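Local structure of universal stress protein (Mycobacterium smegmatis, 5AHW) at residues A65-Y68 with A69-R72; V100-A103 with D104-A108; S119-A122 with G123-G127. The protein binds cyclic AMP as a homodimeric universal stress protein and probably takes part in nucleotide-dependent stress signalling. All blocks are in the same frame, centred on the assembly; numbering follows the deposited sequence.

Contact 1: residues A65-Y68 with A69-R72; sequences APIY and AILR
Residues 65-68 and 69-72 are the first two turns of one alpha-helix, 65-80. Ala69, Ile70, Leu71 and Arg72 each give a backbone N-H to the carbonyl four residues earlier. Ala69 N donates to Ala65 O at 3.1 Å. Arg72 N reaches Tyr68 O at 3.0 Å in a nearly straight bond, with an N-H...O angle of 171°.

Tyr68 and Arg72 meet on the exposed flank of the helix. The first torsion of Arg72 sets CG between its own backbone N and carbonyl carbon (chi1 51°). This turns the chain back over the preceding turn, with Arg72 CG 3.2 Å from Tyr68 O. Tyr68 O then lies over one face of the guanidinium, offset toward its rim. Arg72 NH1 is 3.3 Å from Tyr68 O, but the angle is too poor for a hydrogen bond. Arg72 NH1 also rests 3.7 Å from Tyr68 CB, at the root of the side chain and not at its ring.

Ile67 and Leu71 run side by side and point the same way. Ile67 CG2 touches Leu71 CD1 at 4.2 Å. Ile67 and Ile70 meet more loosely through their CD1 methyls, 4.4 Å apart. All three side chains rest on Thr39 of strand 34-41. Leu71 also touches Glu88 and Pro90 of strand 86-92, and Tyr68 shares Pro90 as a partner.

The aliphatic side of the helix thus packs on the parallel sheet, and the side chain of Ile67 comes within about 7 Å of the bound cyclic AMP. On the exposed flank, Tyr68 O accepts the backbone bond from Arg72 N, and the nearby guanidinium charge would probably add an electrostatic attraction to that oxygen.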
loop_
_atom_site.group_PDB
_atom_site.type_symbol
_atom_site.label_atom_id
_atom_site.label_comp_id
_atom_site.label_asym_id
_atom_site.label_seq_id
_atom_site.Cartn_x
_atom_site.Cartn_y
_atom_site.Cartn_z
ATOM N N ALA B 65 29.021 4.028 -9.061
ATOM C CA ALA B 65 29.219 4.511 -7.691
ATOM C C ALA B 65 27.936 5.147 -7.059
ATOM O O ALA B 65 27.584 4.809 -5.924
ATOM C CB ALA B 65 30.415 5.478 -7.646
ATOM N N PRO B 66 27.195 6.012 -7.799
ATOM C CA PRO B 66 25.979 6.575 -7.155
ATOM C C PRO B 66 24.907 5.556 -6.813
ATOM O O PRO B 66 24.155 5.807 -5.889
ATOM C CB PRO B 66 25.442 7.575 -8.163
ATOM C CG PRO B 66 26.039 7.165 -9.470
ATOM C CD PRO B 66 27.378 6.531 -9.171
ATOM N N ILE B 67 24.833 4.415 -7.499
ATOM C CA ILE B 67 23.794 3.445 -7.138
ATOM C C ILE B 67 24.069 2.913 -5.760
ATOM O O ILE B 67 23.164 2.795 -4.956
ATOM C CB ILE B 67 23.617 2.267 -8.130
ATOM C CG1 ILE B 67 23.339 2.776 -9.528
ATOM C CG2 ILE B 67 22.443 1.365 -7.734
ATOM C CD1 ILE B 67 22.195 3.746 -9.633
ATOM N N TYR B 68 25.318 2.679 -5.434
ATOM C CA TYR B 68 25.620 2.190 -4.072
ATOM C C TYR B 68 25.510 3.319 -3.041
ATOM O O TYR B 68 25.199 3.081 -1.886
ATOM C CB TYR B 68 26.957 1.444 -4.008
ATOM C CG TYR B 68 26.919 0.042 -4.682
ATOM C CD1 TYR B 68 26.781 -0.071 -6.063
ATOM C CD2 TYR B 68 27.020 -1.133 -3.946
ATOM C CE1 TYR B 68 26.718 -1.294 -6.688
ATOM C CE2 TYR B 68 26.958 -2.364 -4.567
ATOM C CZ TYR B 68 26.808 -2.454 -5.948
ATOM O OH TYR B 68 26.785 -3.681 -6.656
ATOM N N ALA B 69 25.730 4.557 -3.434
ATOM C CA ALA B 69 25.469 5.664 -2.488
ATOM C C ALA B 69 23.968 5.721 -2.098
ATOM O O ALA B 69 23.617 5.799 -0.939
ATOM C CB ALA B 69 25.946 6.986 -3.060
ATOM N N ILE B 70 23.105 5.605 -3.097
ATOM C CA ILE B 70 21.651 5.483 -2.909
ATOM C C ILE B 70 21.315 4.303 -2.009
ATOM O O ILE B 70 20.458 4.422 -1.114
ATOM C CB ILE B 70 20.923 5.280 -4.263
ATOM C CG1 ILE B 70 21.017 6.558 -5.052
ATOM C CG2 ILE B 70 19.466 4.875 -4.087
ATOM C CD1 ILE B 70 20.683 6.443 -6.543
ATOM N N LEU B 71 21.918 3.143 -2.248
ATOM C CA LEU B 71 21.558 2.003 -1.413
ATOM C C LEU B 71 22.018 2.190 0.034
ATOM O O LEU B 71 21.247 1.875 0.899
ATOM C CB LEU B 71 22.045 0.659 -1.998
ATOM C CG LEU B 71 21.178 0.341 -3.227
ATOM C CD1 LEU B 71 21.890 -0.655 -4.118
ATOM C CD2 LEU B 71 19.782 -0.150 -2.859
ATOM N N ARG B 72 23.234 2.687 0.298
ATOM C CA ARG B 72 23.634 2.893 1.700
ATOM C C ARG B 72 22.779 3.940 2.426
ATOM O O ARG B 72 22.355 3.739 3.560
ATOM C CB ARG B 72 25.143 3.143 1.900
ATOM C CG ARG B 72 25.772 4.219 1.042
ATOM C CD ARG B 72 27.275 4.400 1.328
ATOM N NE ARG B 72 28.029 4.879 0.141
ATOM C CZ ARG B 72 28.510 4.104 -0.843
ATOM N NH1 ARG B 72 28.359 2.771 -0.831
ATOM N NH2 ARG B 72 29.163 4.668 -1.855
#

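Contact 2: residues V100-A103 with D104-A108; sequences VELA and DEVKA
A Schellman motif ends helix 95-105 here, with Lys107 as its C-prime residue. Residues 100-105 are the end of the helix, and residues 106-108 carry the chain out of it. Lys107 has positive phi (56°), which reverses the backbone and brings Ala108 back to the helix end. Ala108 N donates to Ala103 O at 2.8 Å in the carbonyl plane, and the bond is almost straight at 175°. The companion bond from Lys107 N to Asp104 O is weak at 3.4 Å. Before the turn, Asp104 N, Glu105 N and Val106 N still bond to the carbonyls of Val100, Glu101 and Leu102.

The inner side of the turn is aliphatic. Leu102 CG stands anti to the backbone N (chi1 167°), and its CD1 branch meets Val106 CG1 at 3.7 Å, the two side chains crossing obliquely. Both pack on Val8 of strand 6-10 and Ile36 of strand 34-41, so the helix end is seated on the middle of the sheet.

Glu105 brings a carboxylate to the edge of this patch. Its chain bends at the second torsion, which sets Glu105 OE1 3.9 Å from Leu102 CD1. The same oxygen is hydrogen-bonded elsewhere in the structure and forms a long, weak ion pair with Arg89. Asp104 has a similar weak pair with Lys138.

The chain reversal also joins two small side chains across the Schellman turn: the CB methyls of Ala103 and Ala108 touch at 4.0 Å.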
loop_
_atom_site.group_PDB
_atom_site.type_symbol
_atom_site.label_atom_id
_atom_site.label_comp_id
_atom_site.label_asym_id
_atom_site.label_seq_id
_atom_site.Cartn_x
_atom_site.Cartn_y
_atom_site.Cartn_z
ATOM N N VAL B 100 8.878 -5.472 -10.075
ATOM C CA VAL B 100 7.937 -6.600 -10.197
ATOM C C VAL B 100 8.622 -7.917 -10.310
ATOM O O VAL B 100 8.267 -8.904 -9.636
ATOM C CB VAL B 100 6.983 -6.398 -11.347
ATOM C CG1 VAL B 100 6.056 -7.574 -11.457
ATOM C CG2 VAL B 100 6.152 -5.134 -11.055
ATOM N N GLU B 101 9.655 -7.957 -11.110
ATOM C CA GLU B 101 10.380 -9.226 -11.195
ATOM C C GLU B 101 11.056 -9.612 -9.896
ATOM O O GLU B 101 11.082 -10.789 -9.553
ATOM C CB GLU B 101 11.396 -9.202 -12.335
ATOM C CG GLU B 101 10.708 -9.038 -13.683
ATOM C CD GLU B 101 11.656 -8.851 -14.865
ATOM O OE1 GLU B 101 12.917 -9.005 -14.722
ATOM O OE2 GLU B 101 11.079 -8.500 -15.941
ATOM N N LEU B 102 11.623 -8.638 -9.195
ATOM C CA LEU B 102 12.332 -8.931 -7.963
ATOM C C LEU B 102 11.357 -9.507 -6.971
ATOM O O LEU B 102 11.625 -10.431 -6.259
ATOM C CB LEU B 102 13.035 -7.687 -7.404
ATOM C CG LEU B 102 13.565 -7.739 -5.972
ATOM C CD1 LEU B 102 14.604 -8.857 -5.843
ATOM C CD2 LEU B 102 14.193 -6.427 -5.625
ATOM N N ALA B 103 10.184 -8.948 -6.968
ATOM C CA ALA B 103 9.162 -9.340 -6.036
ATOM C C ALA B 103 8.665 -10.775 -6.257
ATOM O O ALA B 103 8.501 -11.532 -5.260
ATOM C CB ALA B 103 8.025 -8.337 -6.094
ATOM N N ASP B 104 8.439 -11.161 -7.522
ATOM C CA ASP B 104 8.215 -12.547 -7.870
ATOM C C ASP B 104 9.347 -13.480 -7.441
ATOM O O ASP B 104 9.082 -14.588 -6.922
ATOM C CB ASP B 104 8.047 -12.729 -9.375
ATOM C CG ASP B 104 6.711 -12.270 -9.864
ATOM O OD1 ASP B 104 5.865 -11.912 -9.026
ATOM O OD2 ASP B 104 6.503 -12.276 -11.102
ATOM N N GLU B 105 10.585 -13.051 -7.690
ATOM C CA GLU B 105 11.791 -13.864 -7.422
ATOM C C GLU B 105 11.903 -14.130 -5.929
ATOM O O GLU B 105 12.179 -15.227 -5.560
ATOM C CB GLU B 105 13.077 -13.152 -7.943
ATOM C CG GLU B 105 14.421 -13.850 -7.731
ATOM C CD GLU B 105 15.581 -12.917 -7.300
ATOM O OE1 GLU B 105 15.829 -11.892 -7.991
ATOM O OE2 GLU B 105 16.264 -13.205 -6.269
ATOM N N VAL B 106 11.681 -13.134 -5.062
ATOM C CA VAL B 106 11.881 -13.346 -3.635
ATOM C C VAL B 106 10.592 -13.673 -2.894
ATOM O O VAL B 106 10.564 -13.786 -1.663
ATOM C CB VAL B 106 12.650 -12.187 -3.008
ATOM C CG1 VAL B 106 13.902 -11.941 -3.841
ATOM C CG2 VAL B 106 11.766 -10.918 -2.857
ATOM N N LYS B 107 9.529 -13.894 -3.655
ATOM C CA LYS B 107 8.237 -14.235 -3.084
ATOM C C LYS B 107 7.801 -13.154 -2.087
ATOM O O LYS B 107 7.394 -13.432 -0.960
ATOM C CB LYS B 107 8.292 -15.627 -2.488
ATOM C CG LYS B 107 8.498 -16.671 -3.597
ATOM C CD LYS B 107 8.625 -18.124 -3.092
ATOM C CE LYS B 107 9.291 -19.006 -4.178
ATOM N NZ LYS B 107 10.219 -20.029 -3.585
ATOM N N ALA B 108 7.875 -11.909 -2.520
ATOM C CA ALA B 108 7.613 -10.791 -1.607
ATOM C C ALA B 108 6.141 -10.764 -1.190
ATOM O O ALA B 108 5.284 -11.103 -1.961
ATOM C CB ALA B 108 7.952 -9.497 -2.277
#

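Contact 3: residues S119-A122 with G123-G127; sequences STIA and GRLLG. With SO4 (sulfate ion), chain H.
Thr120 is the N-cap of the short helix 121-126, and its hydroxyl makes the capping bond. Thr120 OG1 accepts from Gly123 N at 3.0 Å, with an N-H...O angle of 145°. The first torsion places OG1 between the backbone N and the carbonyl carbon (chi1 65°), so the oxygen faces the first turn. Gly123, without a side chain, lets Thr120 OG1 lie 3.5 Å from its CA.

The backbone bonds follow at once. Arg124 N donates to Thr120 O at 2.9 Å, so both the hydroxyl and the carbonyl of Thr120 accept bonds from the first turn. Leu125 N and Leu126 N continue the series to Ile121 O and Ala122 O. Ile121 and Leu125 lie alongside each other and point the same way, with Ile121 CG2 3.9 Å from Leu125 CD1.

Arg124 folds back toward the start of the helix. Arg124 CG passes 3.2 Å from Thr120 O, and the chain then bends at the third torsion (76°). A water accepts from Arg124 NH1 at 2.6 Å and donates to Ser119 O at 2.8 Å, linking the guanidinium to the residue before the cap. Arg124 also meets a sulfate, probably from the crystallisation liquor. The bond from Arg124 NE to sulfate O4 is straight but weak at 3.5 Å, with O4 at the guanidinium edge.

The helix follows strand 110-114 and precedes helix 129-136. It lies at the dimer contact, where Arg124 O hydrogen-bonds to Arg124 NH1 of the second subunit.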
loop_
_atom_site.group_PDB
_atom_site.type_symbol
_atom_site.label_atom_id
_atom_site.label_comp_id
_atom_site.label_asym_id
_atom_site.label_seq_id
_atom_site.Cartn_x
_atom_site.Cartn_y
_atom_site.Cartn_z
ATOM N N SER B 119 -0.293 11.459 -10.445
ATOM C CA SER B 119 -1.370 12.351 -10.685
ATOM C C SER B 119 -1.283 13.136 -12.035
ATOM O O SER B 119 -2.253 13.816 -12.368
ATOM C CB SER B 119 -1.433 13.380 -9.520
ATOM O OG SER B 119 -0.235 14.173 -9.596
ATOM N N THR B 120 -0.140 13.141 -12.739
ATOM C CA THR B 120 -0.054 13.919 -13.966
ATOM C C THR B 120 -0.843 13.227 -15.072
ATOM O O THR B 120 -0.989 11.969 -15.079
ATOM C CB THR B 120 1.374 14.154 -14.459
ATOM O OG1 THR B 120 1.985 12.891 -14.822
ATOM C CG2 THR B 120 2.160 14.895 -13.454
ATOM N N ILE B 121 -1.343 14.022 -16.026
ATOM C CA ILE B 121 -2.100 13.433 -17.116
ATOM C C ILE B 121 -1.175 12.569 -17.979
ATOM O O ILE B 121 -1.536 11.489 -18.401
ATOM C CB ILE B 121 -2.866 14.453 -17.935
ATOM C CG1 ILE B 121 -3.830 15.232 -17.036
ATOM C CG2 ILE B 121 -3.692 13.739 -18.982
ATOM C CD1 ILE B 121 -4.847 14.361 -16.262
ATOM N N ALA B 122 0.059 12.996 -18.112
ATOM C CA ALA B 122 0.959 12.321 -18.963
ATOM C C ALA B 122 1.369 11.007 -18.328
ATOM O O ALA B 122 1.609 10.036 -19.010
ATOM C CB ALA B 122 2.181 13.187 -19.227
ATOM N N GLY B 123 1.505 10.995 -17.035
ATOM C CA GLY B 123 1.799 9.755 -16.298
ATOM C C GLY B 123 0.640 8.784 -16.314
ATOM O O GLY B 123 0.789 7.612 -16.542
ATOM N N ARG B 124 -0.553 9.284 -16.106
ATOM C CA ARG B 124 -1.720 8.449 -16.239
ATOM C C ARG B 124 -1.894 7.823 -17.611
ATOM O O ARG B 124 -2.401 6.706 -17.691
ATOM C CB ARG B 124 -2.940 9.249 -15.854
ATOM C CG ARG B 124 -2.983 9.527 -14.348
ATOM C CD ARG B 124 -4.149 10.412 -13.970
ATOM N NE ARG B 124 -5.410 9.666 -13.984
ATOM C CZ ARG B 124 -6.590 10.224 -13.709
ATOM N NH1 ARG B 124 -6.662 11.498 -13.395
ATOM N NH2 ARG B 124 -7.695 9.492 -13.737
ATOM N N LEU B 125 -1.540 8.542 -18.692
ATOM C CA LEU B 125 -1.703 8.005 -20.025
ATOM C C LEU B 125 -0.472 7.216 -20.542
ATOM O O LEU B 125 -0.630 6.219 -21.221
ATOM C CB LEU B 125 -2.002 9.113 -20.979
ATOM C CG LEU B 125 -3.283 9.876 -20.724
ATOM C CD1 LEU B 125 -3.292 10.993 -21.769
ATOM C CD2 LEU B 125 -4.480 8.927 -20.858
ATOM N N LEU B 126 0.735 7.649 -20.215
ATOM C CA LEU B 126 1.931 7.051 -20.777
ATOM C C LEU B 126 2.539 6.042 -19.782
ATOM O O LEU B 126 3.256 5.129 -20.204
ATOM C CB LEU B 126 2.954 8.120 -21.157
ATOM C CG LEU B 126 2.572 9.067 -22.302
ATOM C CD1 LEU B 126 3.571 10.197 -22.452
ATOM C CD2 LEU B 126 2.544 8.344 -23.599
ATOM N N GLY B 127 2.248 6.212 -18.499
ATOM C CA GLY B 127 2.830 5.422 -17.486
ATOM C C GLY B 127 3.615 6.093 -16.396
ATOM O O GLY B 127 4.186 7.127 -16.574
HETATM S S SO4 H . -6.188 5.368 -14.197
HETATM O O1 SO4 H . -5.719 3.944 -14.088
HETATM O O2 SO4 H . -6.597 5.891 -12.877
HETATM O O3 SO4 H . -7.356 5.490 -15.094
HETATM O O4 SO4 H . -5.074 6.242 -14.620
HETATM O O HOH W 1 -5.026 13.221 -12.335
#

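The three contacts come in series along one chain with a five-stranded parallel sheet. Contact 1 opens helix 65-80, between strands 34-41 and 86-92. Contact 2 closes helix 95-105, just before strand 110-114. Contact 3 spans the whole of the short helix 121-126, with its N-cap. The centres of contacts 1 and 2 are about 21 Å apart. The centre of contact 3 is farther from both, and none touches another. Contacts 1 and 2 belong to the helical layers that pack on the nucleotide-binding sheet. The side chains of Ile67 and Leu102 come within about 7 and 8 Å of the bound cyclic AMP. Contact 3 stands away from the core and is part of the dimer interface.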